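Flavodoxin (Aquifex aeolicus, PDB 2ARK) probably serves as a low-potential electron donor to redox enzymes, carrying electrons on a bound FMN cofactor. Local coordinates at residues K6-D12 / E36-V42; V50-L56 / I86-I90; A29-T35 / R159-E163; M71-F75 / M114-F118; V129-L135 / E149-A153. One frame throughout, in Å; residues are numbered along the deposited sequence.

Contact 1 (K6-D12 / E36-V42); sequences KVLVIYD and EVRLKHV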
# COMPACT_ATOMS: atom_id res chain seq x y z
N LYS A 6 -14.18 13.46 22.02
CA LYS A 6 -13.83 14.59 21.16
C LYS A 6 -13.41 14.06 19.79
O LYS A 6 -12.38 13.36 19.68
CB LYS A 6 -12.69 15.40 21.80
CG LYS A 6 -13.10 16.30 22.93
CD LYS A 6 -12.14 16.15 24.09
CE LYS A 6 -11.06 17.21 24.15
NZ LYS A 6 -9.97 16.79 25.07
N VAL A 7 -14.23 14.36 18.77
CA VAL A 7 -14.00 13.90 17.39
C VAL A 7 -13.75 15.06 16.41
O VAL A 7 -14.51 16.04 16.35
CB VAL A 7 -15.16 12.97 16.92
CG1 VAL A 7 -15.13 12.70 15.42
CG2 VAL A 7 -15.12 11.65 17.67
N LEU A 8 -12.67 14.96 15.64
CA LEU A 8 -12.34 15.94 14.59
C LEU A 8 -12.61 15.32 13.25
O LEU A 8 -12.06 14.26 12.91
CB LEU A 8 -10.86 16.33 14.65
CG LEU A 8 -10.32 17.69 14.20
CD1 LEU A 8 -8.94 17.51 13.58
CD2 LEU A 8 -11.23 18.59 13.27
N VAL A 9 -13.49 15.95 12.48
CA VAL A 9 -13.64 15.57 11.09
C VAL A 9 -12.97 16.67 10.29
O VAL A 9 -13.42 17.80 10.30
CB VAL A 9 -15.12 15.37 10.67
CG1 VAL A 9 -15.22 14.86 9.21
CG2 VAL A 9 -15.78 14.39 11.62
N ILE A 10 -11.87 16.34 9.62
CA ILE A 10 -11.12 17.34 8.86
C ILE A 10 -11.07 16.86 7.41
O ILE A 10 -10.85 15.68 7.19
CB ILE A 10 -9.71 17.56 9.52
CG1 ILE A 10 -8.97 18.69 8.86
CG2 ILE A 10 -8.83 16.27 9.54
CD1 ILE A 10 -7.43 18.59 9.16
N TYR A 11 -11.34 17.72 6.43
CA TYR A 11 -11.43 17.26 5.01
C TYR A 11 -10.85 18.30 4.05
O TYR A 11 -10.85 19.50 4.33
CB TYR A 11 -12.89 16.93 4.61
CG TYR A 11 -13.75 18.15 4.63
CD1 TYR A 11 -13.97 18.89 3.47
CD2 TYR A 11 -14.26 18.64 5.83
CE1 TYR A 11 -14.70 20.09 3.51
CE2 TYR A 11 -15.00 19.80 5.87
CZ TYR A 11 -15.22 20.52 4.72
OH TYR A 11 -15.93 21.68 4.78
N ASP A 12 -10.32 17.81 2.93
CA ASP A 12 -10.09 18.61 1.75
C ASP A 12 -11.15 18.23 0.73
O ASP A 12 -11.82 17.19 0.88
CB ASP A 12 -8.69 18.36 1.20
CG ASP A 12 -8.24 19.43 0.19
OD1 ASP A 12 -9.00 20.38 -0.05
OD2 ASP A 12 -7.16 19.32 -0.40
N GLU A 36 -18.68 14.86 21.19
CA GLU A 36 -18.55 16.20 20.67
C GLU A 36 -17.74 16.20 19.35
O GLU A 36 -16.70 15.54 19.25
CB GLU A 36 -17.85 17.03 21.72
CG GLU A 36 -17.93 18.46 21.43
CD GLU A 36 -17.27 19.26 22.50
OE1 GLU A 36 -16.48 18.68 23.29
OE2 GLU A 36 -17.54 20.48 22.53
N VAL A 37 -18.20 16.95 18.35
CA VAL A 37 -17.60 16.92 17.01
C VAL A 37 -17.17 18.31 16.51
O VAL A 37 -17.89 19.28 16.66
CB VAL A 37 -18.56 16.20 16.00
CG1 VAL A 37 -18.00 16.18 14.56
CG2 VAL A 37 -18.84 14.78 16.47
N ARG A 38 -15.98 18.40 15.92
CA ARG A 38 -15.55 19.61 15.23
C ARG A 38 -15.47 19.19 13.77
O ARG A 38 -14.87 18.16 13.48
CB ARG A 38 -14.20 20.12 15.75
CG ARG A 38 -14.31 21.34 16.57
CD ARG A 38 -13.68 21.29 17.96
NE ARG A 38 -12.39 21.96 18.02
CZ ARG A 38 -11.89 22.58 19.09
NH1 ARG A 38 -12.55 22.65 20.22
NH2 ARG A 38 -10.70 23.15 19.00
N LEU A 39 -16.09 19.96 12.87
CA LEU A 39 -15.98 19.75 11.40
C LEU A 39 -15.21 20.90 10.75
O LEU A 39 -15.64 22.07 10.80
CB LEU A 39 -17.37 19.61 10.79
CG LEU A 39 -17.59 19.48 9.29
CD1 LEU A 39 -16.86 18.25 8.66
CD2 LEU A 39 -19.10 19.45 8.98
N LYS A 40 -14.05 20.61 10.16
CA LYS A 40 -13.24 21.68 9.51
C LYS A 40 -12.75 21.32 8.12
O LYS A 40 -12.37 20.21 7.88
CB LYS A 40 -12.02 22.06 10.36
CG LYS A 40 -12.28 22.25 11.86
CD LYS A 40 -12.43 23.69 12.28
CE LYS A 40 -12.80 23.74 13.80
NZ LYS A 40 -12.57 25.06 14.56
N HIS A 41 -12.78 22.27 7.19
CA HIS A 41 -11.99 22.18 5.97
C HIS A 41 -10.48 22.33 6.36
O HIS A 41 -10.15 23.03 7.33
CB HIS A 41 -12.46 23.25 4.95
CG HIS A 41 -11.69 23.26 3.67
ND1 HIS A 41 -11.90 22.36 2.65
CD2 HIS A 41 -10.70 24.07 3.24
CE1 HIS A 41 -11.07 22.60 1.66
NE2 HIS A 41 -10.32 23.63 1.99
N VAL A 42 -9.59 21.67 5.63
CA VAL A 42 -8.15 21.78 5.88
C VAL A 42 -7.60 23.24 6.02
O VAL A 42 -6.74 23.48 6.87
CB VAL A 42 -7.31 20.95 4.86
CG1 VAL A 42 -7.43 21.48 3.47
CG2 VAL A 42 -5.87 20.95 5.26
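Six backbone hydrogen bonds zip the two strands together in parallel register: Val7 N to Glu36 O (2.8 Å), Arg38 N to Val7 O (2.8 Å), Val9 N to Arg38 O (2.8 Å), Lys40 N to Val9 O (2.9 Å), Tyr11 N to Lys40 O (3.1 Å) and Val42 N to Tyr11 O (2.8 Å). Val7, Val9 and Tyr11 therefore supply both their N and O, while Leu8 and Ile10 turn theirs to strand 55-61 on the other side. The charged end of Arg38 leads away from this pairing to a salt bridge with Asp49. The strand axes lie 4.7 Å apart at 18°. On one face Val7, Val9 and Tyr11 pair with Val37, Leu39 and His41, with Val9 CG1 3.8 Å from Leu39 CD1 and Tyr11 CE2 3.7 Å from the same Leu39 CD1. His41 turns its ring edge toward the face of Tyr11 in an offset edge-to-face pair, and its CA sits over that face, 4.0 Å from the ring centroid. Helix 17-30 packs on Tyr11 and Val37 of this face, whereas Leu8 and Ile10 point to the other. Two neighbouring parallel strands joined through that helix form the beta-alpha-beta unit that opens the flavodoxin fold.

Contact 2 (V50-L56 / I86-I90); sequences VLWADGL and IDGKI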
# COMPACT_ATOMS: atom_id res chain seq x y z
N VAL A 50 -6.38 19.36 16.53
CA VAL A 50 -5.87 18.00 16.51
C VAL A 50 -5.51 17.60 17.93
O VAL A 50 -5.85 16.51 18.40
CB VAL A 50 -4.67 17.84 15.50
CG1 VAL A 50 -3.93 16.53 15.68
CG2 VAL A 50 -5.17 17.99 14.05
N LEU A 51 -4.86 18.52 18.64
CA LEU A 51 -4.60 18.38 20.07
C LEU A 51 -5.87 18.16 20.90
O LEU A 51 -5.86 17.43 21.89
CB LEU A 51 -3.86 19.62 20.57
CG LEU A 51 -2.41 19.72 20.14
CD1 LEU A 51 -1.91 21.16 20.35
CD2 LEU A 51 -1.57 18.71 20.93
N TRP A 52 -6.94 18.82 20.51
CA TRP A 52 -8.23 18.67 21.15
C TRP A 52 -8.82 17.28 20.90
O TRP A 52 -9.39 16.69 21.80
CB TRP A 52 -9.14 19.79 20.66
CG TRP A 52 -10.55 19.70 21.07
CD1 TRP A 52 -11.11 20.21 22.22
CD2 TRP A 52 -11.63 19.08 20.34
NE1 TRP A 52 -12.46 19.94 22.25
CE2 TRP A 52 -12.81 19.24 21.11
CE3 TRP A 52 -11.71 18.40 19.10
CZ2 TRP A 52 -14.06 18.75 20.69
CZ3 TRP A 52 -12.96 17.93 18.68
CH2 TRP A 52 -14.11 18.10 19.47
N ALA A 53 -8.64 16.74 19.69
CA ALA A 53 -9.31 15.50 19.25
C ALA A 53 -8.85 14.21 19.95
O ALA A 53 -7.65 13.99 20.14
CB ALA A 53 -9.19 15.33 17.75
N ASP A 54 -9.80 13.36 20.32
CA ASP A 54 -9.47 11.99 20.73
C ASP A 54 -9.38 11.11 19.51
O ASP A 54 -8.52 10.24 19.44
CB ASP A 54 -10.53 11.43 21.70
CG ASP A 54 -10.56 12.18 23.01
OD1 ASP A 54 -9.46 12.40 23.55
OD2 ASP A 54 -11.65 12.55 23.50
N GLY A 55 -10.28 11.35 18.56
CA GLY A 55 -10.40 10.62 17.32
C GLY A 55 -10.52 11.58 16.16
O GLY A 55 -11.07 12.67 16.31
N LEU A 56 -9.95 11.17 15.02
CA LEU A 56 -9.94 11.95 13.77
C LEU A 56 -10.48 11.15 12.59
O LEU A 56 -10.09 9.99 12.41
CB LEU A 56 -8.52 12.37 13.39
CG LEU A 56 -7.77 13.34 14.28
CD1 LEU A 56 -7.13 12.56 15.47
CD2 LEU A 56 -6.72 14.04 13.44
N ILE A 86 2.08 13.22 20.02
CA ILE A 86 0.63 13.03 19.98
C ILE A 86 0.22 11.60 19.66
O ILE A 86 -0.86 11.39 19.14
CB ILE A 86 -0.12 14.04 19.03
CG1 ILE A 86 0.43 13.98 17.61
CG2 ILE A 86 -0.04 15.46 19.59
CD1 ILE A 86 -0.35 14.77 16.62
N ASP A 87 1.08 10.63 19.98
CA ASP A 87 0.82 9.21 19.74
C ASP A 87 -0.44 8.73 20.43
O ASP A 87 -0.77 9.20 21.51
CB ASP A 87 1.97 8.36 20.24
CG ASP A 87 3.29 8.64 19.53
OD1 ASP A 87 3.75 9.81 19.54
OD2 ASP A 87 3.88 7.69 18.98
N GLY A 88 -1.14 7.77 19.81
CA GLY A 88 -2.28 7.13 20.45
C GLY A 88 -3.62 7.83 20.27
O GLY A 88 -4.59 7.48 20.93
N LYS A 89 -3.67 8.83 19.39
CA LYS A 89 -4.96 9.32 18.91
C LYS A 89 -5.50 8.24 18.03
O LYS A 89 -4.72 7.43 17.51
CB LYS A 89 -4.85 10.66 18.17
CG LYS A 89 -4.78 11.82 19.11
CD LYS A 89 -4.52 13.13 18.41
CE LYS A 89 -3.88 14.10 19.39
NZ LYS A 89 -4.74 14.33 20.58
N ILE A 90 -6.82 8.20 17.88
CA ILE A 90 -7.52 7.21 17.08
C ILE A 90 -7.99 7.92 15.82
O ILE A 90 -8.55 9.02 15.90
CB ILE A 90 -8.71 6.60 17.86
CG1 ILE A 90 -8.18 5.85 19.09
CG2 ILE A 90 -9.53 5.67 16.98
CD1 ILE A 90 -9.22 5.47 20.11
O HOH W 1 -7.41 8.73 21.54
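Segment 50-56 leaves the end of a helix at Ala53 and enters a strand at Gly55, while 86-90 is a loop that runs into strand 90-97. The two segments meet in parallel where both strands begin, through a bridge between Gly55 and Ile90. Ile90 N donates to Asp54 O at 3.1 Å, and Leu56 N approaches Ile90 O at 2.7 Å in a second hydrogen bond, although the position of that carbonyl is less certain. A water extends the pairing backward, donating to Asp54 O at 2.8 Å and to Gly88 O at 3.1 Å. Gly88 has phi/psi of 87/10, where a CB would jam against the preceding carbonyl.

Lys89 supplies the main side-chain link. Its long side chain runs past Leu56, with CD 4.0 Å from Leu56 CD1, and carries NZ to the helix end, where it donates to Ala53 O (3.0 Å) and weakly to Val50 O (3.3 Å). Beyond it, Ile86 packs on the helix, its CD1 4.1 Å from Val50 CG1 and its CG2 3.8 Å from Leu51 CD2. Asp87, at the bend of the loop, instead hydrogen-bonds Thr126 of the second subunit. A buried ammonium thus meets carbonyl oxygens at the C-terminal end of a helix, where the helix dipole is negative, so its charge is met by backbone dipoles within this contact.

Contact 3 (A29-T35 / R159-E163); sequences ARSLEGT and RRLAE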
# COMPACT_ATOMS: atom_id res chain seq x y z
N ALA A 29 -20.84 10.58 13.94
CA ALA A 29 -20.22 10.67 15.26
C ALA A 29 -21.12 11.33 16.28
O ALA A 29 -21.17 10.91 17.44
CB ALA A 29 -18.89 11.42 15.17
N ARG A 30 -21.84 12.37 15.86
CA ARG A 30 -22.72 13.10 16.76
C ARG A 30 -23.86 12.21 17.23
O ARG A 30 -24.47 12.48 18.27
CB ARG A 30 -23.28 14.37 16.10
CG ARG A 30 -22.25 15.50 15.99
CD ARG A 30 -22.92 16.83 15.68
NE ARG A 30 -22.90 17.10 14.25
CZ ARG A 30 -22.07 17.96 13.66
NH1 ARG A 30 -22.12 18.10 12.34
NH2 ARG A 30 -21.20 18.70 14.38
N SER A 31 -24.12 11.13 16.49
CA SER A 31 -25.26 10.25 16.76
C SER A 31 -25.04 9.42 18.03
O SER A 31 -25.99 8.98 18.66
CB SER A 31 -25.63 9.39 15.55
OG SER A 31 -24.85 8.20 15.47
N LEU A 32 -23.77 9.21 18.40
CA LEU A 32 -23.43 8.58 19.67
C LEU A 32 -23.50 9.62 20.77
O LEU A 32 -22.62 10.47 20.85
CB LEU A 32 -22.00 8.02 19.64
CG LEU A 32 -21.63 6.71 20.37
CD1 LEU A 32 -20.33 6.88 21.15
CD2 LEU A 32 -22.73 6.11 21.24
N GLU A 33 -24.52 9.55 21.62
CA GLU A 33 -24.67 10.48 22.73
C GLU A 33 -23.37 10.72 23.52
O GLU A 33 -22.63 9.78 23.82
CB GLU A 33 -25.76 9.98 23.68
CG GLU A 33 -27.10 10.74 23.58
CD GLU A 33 -28.29 9.92 24.14
OE1 GLU A 33 -28.52 8.79 23.65
OE2 GLU A 33 -28.99 10.40 25.08
N GLY A 34 -23.12 11.98 23.85
CA GLY A 34 -21.95 12.37 24.62
C GLY A 34 -20.65 12.35 23.82
O GLY A 34 -19.57 12.18 24.38
N THR A 35 -20.79 12.50 22.50
CA THR A 35 -19.66 12.73 21.63
C THR A 35 -19.78 14.14 21.08
O THR A 35 -20.83 14.56 20.57
CB THR A 35 -19.62 11.73 20.46
OG1 THR A 35 -19.63 10.39 20.98
CG2 THR A 35 -18.37 11.95 19.59
N ARG A 159 -19.68 7.08 13.36
CA ARG A 159 -20.28 6.23 14.41
C ARG A 159 -19.23 5.33 15.07
O ARG A 159 -19.12 5.31 16.30
CB ARG A 159 -21.33 5.31 13.77
CG ARG A 159 -22.56 4.99 14.57
CD ARG A 159 -22.39 4.75 16.06
NE ARG A 159 -23.36 5.58 16.76
CZ ARG A 159 -24.43 5.18 17.44
NH1 ARG A 159 -24.72 3.92 17.67
NH2 ARG A 159 -25.20 6.11 17.95
N ARG A 160 -18.51 4.56 14.26
CA ARG A 160 -17.49 3.66 14.77
C ARG A 160 -16.33 4.43 15.39
O ARG A 160 -15.78 4.02 16.41
CB ARG A 160 -17.04 2.67 13.69
CG ARG A 160 -16.23 1.46 14.21
CD ARG A 160 -16.92 0.57 15.26
NE ARG A 160 -18.36 0.40 15.05
CZ ARG A 160 -18.93 -0.36 14.11
NH1 ARG A 160 -18.18 -1.07 13.26
NH2 ARG A 160 -20.25 -0.42 14.02
N LEU A 161 -15.96 5.56 14.78
CA LEU A 161 -14.95 6.45 15.36
C LEU A 161 -15.35 6.87 16.76
O LEU A 161 -14.55 6.77 17.69
CB LEU A 161 -14.78 7.68 14.49
CG LEU A 161 -13.44 8.43 14.42
CD1 LEU A 161 -13.71 9.87 14.10
CD2 LEU A 161 -12.49 8.27 15.63
N ALA A 162 -16.60 7.31 16.91
CA ALA A 162 -17.10 7.82 18.19
C ALA A 162 -17.18 6.70 19.21
O ALA A 162 -16.88 6.89 20.39
CB ALA A 162 -18.45 8.47 18.00
N GLU A 163 -17.57 5.52 18.74
CA GLU A 163 -17.62 4.31 19.54
C GLU A 163 -16.24 3.85 20.01
O GLU A 163 -16.09 3.46 21.15
CB GLU A 163 -18.32 3.21 18.76
CG GLU A 163 -19.84 3.43 18.65
CD GLU A 163 -20.52 2.47 17.65
OE1 GLU A 163 -19.82 1.94 16.75
OE2 GLU A 163 -21.77 2.29 17.74
O HOH W 2 -17.24 9.16 21.79
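The polar links across this contact are weak and centre on Arg159, whose NH2 lies 3.1 Å from Ser31 O and whose NE and NH2 each lie 3.3 Å from Ser31 OG; that hydroxyl has its stronger partner in Gly28 O. Leu32 CD2 lies over one face of the Arg159 guanidinium. Along its own helix Arg159 joins a salt-bridge network, with NH1 3.4 Å from Glu163 OE2, while Arg160 NE sits 2.7 Å from Glu163 OE1. Apolar packing gathers round Ala162: its CB is 4.1 Å from Ala29 CB and 3.9 Å from Leu32 CB. One water donates to both Thr35 OG1 (2.8 Å) and Ala162 O (2.7 Å). A type II turn from Leu32 to Thr35, with Gly34 at positive phi, redirects the chain from helix 17-30 into strand 35-41. The contact thereby sets the end of helix 17-30 beside helix 148-168, with Ala29 and Leu161 both resting on Val7 of strand 5-11 beneath.

Contact 4 (M71-F75 / M114-F118); sequences MKRFF and MLMNF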
# COMPACT_ATOMS: atom_id res chain seq x y z
N MSE A 71 -3.98 18.39 2.03
CA MSE A 71 -4.03 17.59 3.24
C MSE A 71 -2.64 17.12 3.67
O MSE A 71 -2.31 17.16 4.84
CB MSE A 71 -5.00 16.44 3.11
CG MSE A 71 -5.18 15.68 4.40
SE MSE A 71 -6.10 16.77 5.83
CE MSE A 71 -7.92 16.85 5.09
N LYS A 72 -1.84 16.68 2.71
CA LYS A 72 -0.46 16.32 2.94
C LYS A 72 0.33 17.49 3.55
O LYS A 72 1.11 17.29 4.49
CB LYS A 72 0.18 15.83 1.62
CG LYS A 72 1.55 15.23 1.76
CD LYS A 72 1.54 13.81 2.41
CE LYS A 72 2.81 13.53 3.23
NZ LYS A 72 4.01 13.80 2.40
N ARG A 73 0.11 18.70 3.04
CA ARG A 73 0.86 19.87 3.55
C ARG A 73 0.48 20.21 4.99
O ARG A 73 1.33 20.60 5.80
CB ARG A 73 0.65 21.07 2.63
CG ARG A 73 1.34 22.38 3.05
CD ARG A 73 0.33 23.45 2.85
NE ARG A 73 0.72 24.36 1.83
CZ ARG A 73 -0.07 25.20 1.16
NH1 ARG A 73 0.52 25.98 0.28
NH2 ARG A 73 -1.41 25.25 1.33
N PHE A 74 -0.79 20.04 5.32
CA PHE A 74 -1.26 20.25 6.65
C PHE A 74 -0.56 19.32 7.66
O PHE A 74 -0.11 19.74 8.75
CB PHE A 74 -2.78 20.07 6.71
CG PHE A 74 -3.35 20.27 8.08
CD1 PHE A 74 -3.69 21.56 8.52
CD2 PHE A 74 -3.52 19.19 8.93
CE1 PHE A 74 -4.20 21.77 9.81
CE2 PHE A 74 -4.03 19.39 10.21
CZ PHE A 74 -4.37 20.68 10.65
N PHE A 75 -0.48 18.04 7.30
CA PHE A 75 0.22 17.08 8.11
C PHE A 75 1.71 17.32 8.17
O PHE A 75 2.29 17.25 9.23
CB PHE A 75 -0.14 15.64 7.70
CG PHE A 75 -1.44 15.19 8.28
CD1 PHE A 75 -2.64 15.64 7.76
CD2 PHE A 75 -1.46 14.37 9.40
CE1 PHE A 75 -3.86 15.27 8.33
CE2 PHE A 75 -2.67 13.99 9.99
CZ PHE A 75 -3.87 14.44 9.46
N MSE A 114 -0.20 7.98 6.53
CA MSE A 114 0.17 9.26 7.04
C MSE A 114 -0.19 9.36 8.53
O MSE A 114 0.61 9.79 9.35
CB MSE A 114 -0.57 10.29 6.21
CG MSE A 114 -0.09 11.67 6.31
SE MSE A 114 -1.20 12.90 5.22
CE MSE A 114 -3.12 12.55 5.95
N LEU A 115 -1.40 8.92 8.87
CA LEU A 115 -1.87 8.90 10.23
C LEU A 115 -1.04 7.97 11.09
O LEU A 115 -0.73 8.31 12.24
CB LEU A 115 -3.35 8.51 10.30
CG LEU A 115 -4.30 9.51 9.63
CD1 LEU A 115 -5.63 8.82 9.30
CD2 LEU A 115 -4.53 10.77 10.43
N MSE A 116 -0.67 6.80 10.56
CA MSE A 116 0.13 5.87 11.33
C MSE A 116 1.48 6.43 11.65
O MSE A 116 2.06 6.12 12.70
CB MSE A 116 0.29 4.54 10.62
CG MSE A 116 -0.92 3.70 10.81
SE MSE A 116 -0.70 1.89 10.08
CE MSE A 116 -0.68 2.35 8.06
N ASN A 117 1.97 7.27 10.76
CA ASN A 117 3.28 7.83 10.93
C ASN A 117 3.35 8.69 12.19
O ASN A 117 4.39 8.78 12.82
CB ASN A 117 3.66 8.64 9.70
CG ASN A 117 5.13 8.83 9.56
OD1 ASN A 117 5.70 9.76 10.13
ND2 ASN A 117 5.77 7.97 8.77
N PHE A 118 2.21 9.27 12.58
CA PHE A 118 2.14 10.07 13.80
C PHE A 118 1.88 9.23 15.04
O PHE A 118 1.62 9.78 16.11
CB PHE A 118 1.04 11.13 13.67
CG PHE A 118 1.48 12.38 12.94
CD1 PHE A 118 1.41 12.46 11.55
CD2 PHE A 118 1.94 13.48 13.66
CE1 PHE A 118 1.79 13.62 10.87
CE2 PHE A 118 2.35 14.65 13.00
CZ PHE A 118 2.26 14.72 11.59
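Phe75 is the main bump here, projecting from helix 69-78 into a hollow walled by Met114, Leu115 and Phe118 at the end of helix 104-117. The methyl of Met114, a selenomethionine, sits over one ring face: CE is 3.7 Å from the Phe75 centroid and only 16° off the ring normal, a CH-pi contact, while SE stands obliquely at 4.4 Å from the same centroid, completing a Met-aromatic pair. Leu115 CD2 approaches Phe75 CE2 to 3.7 Å. At another part of the rim Phe75 presents its edge toward the face of Phe118 in an offset edge-to-face arrangement, the centroids 5.8 Å apart and the planes at 73°, with Phe75 CD2 3.6 Å from Phe118 CE1. The Met114 side chain is itself a knob reaching back across the interface, and it slots between Phe75 and the helix turn before it: its CE is 4.1 Å from CG of Met71, also a selenomethionine, and its SE is 4.0 Å from Lys72 CD. No hydrogen bond crosses; Lys72 uses its ammonium on Asp76 and on carbonyls of the third subunit. The two helices lie side by side on one face of the central sheet, where Met71, Phe75 and Leu115 all rest on Val58 of strand 55-61, and Met64 of the third subunit packs on Met114 and Phe118.

Contact 5 (V129-L135 / E149-A153); sequences VGKKFTL and EEKEA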
# COMPACT_ATOMS: atom_id res chain seq x y z
N VAL A 129 -23.24 -2.07 5.07
CA VAL A 129 -24.14 -0.99 5.25
C VAL A 129 -25.11 -1.13 4.07
O VAL A 129 -26.18 -0.55 4.03
CB VAL A 129 -23.23 0.24 5.29
CG1 VAL A 129 -23.38 1.16 4.10
CG2 VAL A 129 -23.20 0.87 6.68
N GLY A 130 -24.71 -1.98 3.13
CA GLY A 130 -25.54 -2.41 2.02
C GLY A 130 -25.10 -3.82 1.65
O GLY A 130 -24.02 -4.26 2.03
N LYS A 131 -25.94 -4.52 0.91
CA LYS A 131 -25.73 -5.94 0.60
C LYS A 131 -24.33 -6.17 0.01
O LYS A 131 -23.67 -7.16 0.32
CB LYS A 131 -26.81 -6.40 -0.37
CG LYS A 131 -27.12 -7.86 -0.36
CD LYS A 131 -28.44 -8.05 -1.13
CE LYS A 131 -29.28 -9.21 -0.59
NZ LYS A 131 -30.68 -9.00 -0.98
N LYS A 132 -23.90 -5.23 -0.84
CA LYS A 132 -22.57 -5.25 -1.47
C LYS A 132 -21.83 -3.93 -1.20
O LYS A 132 -21.10 -3.42 -2.05
CB LYS A 132 -22.70 -5.47 -2.98
CG LYS A 132 -23.10 -6.85 -3.34
CD LYS A 132 -22.83 -7.19 -4.81
CE LYS A 132 -22.69 -8.73 -4.95
NZ LYS A 132 -21.64 -9.32 -3.99
N PHE A 133 -22.04 -3.35 -0.03
CA PHE A 133 -21.48 -2.06 0.25
C PHE A 133 -20.86 -1.97 1.65
O PHE A 133 -21.57 -2.06 2.66
CB PHE A 133 -22.50 -0.93 -0.01
CG PHE A 133 -21.85 0.36 -0.41
CD1 PHE A 133 -21.46 1.29 0.56
CD2 PHE A 133 -21.56 0.63 -1.74
CE1 PHE A 133 -20.79 2.47 0.21
CE2 PHE A 133 -20.92 1.82 -2.12
CZ PHE A 133 -20.52 2.74 -1.14
N THR A 134 -19.54 -1.76 1.68
CA THR A 134 -18.80 -1.70 2.93
C THR A 134 -17.75 -0.58 2.99
O THR A 134 -17.75 0.34 2.17
CB THR A 134 -18.25 -3.09 3.33
OG1 THR A 134 -17.84 -3.08 4.69
CG2 THR A 134 -17.10 -3.56 2.43
N LEU A 135 -16.87 -0.63 3.99
CA LEU A 135 -15.97 0.48 4.26
C LEU A 135 -14.74 0.01 5.04
O LEU A 135 -14.31 0.65 6.02
CB LEU A 135 -16.73 1.62 4.96
CG LEU A 135 -17.53 1.44 6.26
CD1 LEU A 135 -17.40 2.72 7.12
CD2 LEU A 135 -19.01 1.07 5.99
N GLU A 149 -27.05 3.60 0.83
CA GLU A 149 -25.89 2.91 1.37
C GLU A 149 -24.61 3.77 1.36
O GLU A 149 -23.79 3.69 2.29
CB GLU A 149 -25.69 1.53 0.71
CG GLU A 149 -25.56 1.52 -0.81
CD GLU A 149 -25.63 0.10 -1.40
OE1 GLU A 149 -25.03 -0.14 -2.49
OE2 GLU A 149 -26.26 -0.79 -0.78
N GLU A 150 -24.46 4.63 0.34
CA GLU A 150 -23.34 5.57 0.28
C GLU A 150 -23.40 6.56 1.43
O GLU A 150 -22.38 6.84 2.05
CB GLU A 150 -23.29 6.30 -1.05
CG GLU A 150 -22.92 5.39 -2.17
CD GLU A 150 -23.00 6.03 -3.53
OE1 GLU A 150 -23.79 6.99 -3.73
OE2 GLU A 150 -22.25 5.57 -4.42
N LYS A 151 -24.61 7.08 1.70
CA LYS A 151 -24.80 8.03 2.80
C LYS A 151 -24.53 7.34 4.13
O LYS A 151 -23.89 7.91 5.02
CB LYS A 151 -26.18 8.71 2.72
CG LYS A 151 -26.39 9.47 1.38
CD LYS A 151 -27.38 10.66 1.43
CE LYS A 151 -28.78 10.35 0.83
NZ LYS A 151 -29.71 11.57 0.64
N GLU A 152 -24.97 6.09 4.22
CA GLU A 152 -24.87 5.29 5.45
C GLU A 152 -23.44 4.85 5.76
O GLU A 152 -23.05 4.83 6.92
CB GLU A 152 -25.86 4.10 5.45
CG GLU A 152 -26.06 3.40 6.80
CD GLU A 152 -26.34 4.34 7.99
OE1 GLU A 152 -25.84 4.03 9.10
OE2 GLU A 152 -27.03 5.38 7.83
N ALA A 153 -22.67 4.52 4.72
CA ALA A 153 -21.22 4.23 4.88
C ALA A 153 -20.52 5.37 5.61
O ALA A 153 -19.71 5.13 6.51
CB ALA A 153 -20.57 3.99 3.52
O HOH W 3 -25.18 -3.03 -2.04
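This is a strand-on-helix packing contact at the periphery of the flavodoxin fold, where a classic beta bulge and the short strand 133-135 lie against the first turns of helix 148-168. Val129 and Gly130 both face Phe133: Val129 N donates to Phe133 O at 2.9 Å and Gly130 N to the same Phe133 O at 3.2 Å. Strand and helix segments run nearly alongside one another, their axes 8.7 Å apart at 19°. Three side chains converge on the small Ala153 CB: Val129 CG1 at 4.0 Å, Phe133 CE1 at 3.6 Å and Leu135 CD2 at 4.1 Å. Phe133 meets this methyl with its ring edge, and its CZ lies 3.7 Å from Glu150 CG. Glu152 adds its CG, 3.8 Å from Val129 CG2, but sends its carboxylate to Arg155 and Arg156. Segment 129-135 also meets the fourth subunit, Trp100 of that chain packing on Phe133. Glu149 reaches over the bulge at Gly130, where a CB would clash with its OE2, 3.3 Å from Gly130 CA. A single water bridges the segments, donating to Glu149 OE2 and accepting from Lys132 N, both at 2.8 Å.

Overall arrangement
Contacts 1 and 2 build the sheet itself, meeting where Lys6 and Leu8 pair with Asp54 and Gly55; contact 1 is held by backbone hydrogen bonds, contact 2 by backbone bonds plus a lysine ammonium on helix-end carbonyls. Contacts 3 and 4 pack helices on this sheet, on opposite sides of the chain's centre, about 23 Å apart between centres. Contact 4 is buried and crossed by no hydrogen bond, relying on aromatic and apolar packing, whereas contact 3, also largely buried, adds weak arginine bonds and a water. Contacts 1 and 5 are partly buried, contact 5 the farther from the chain's centre; it shares helix 148-168 with contact 3. Contacts 2, 4 and 5 also border other subunits.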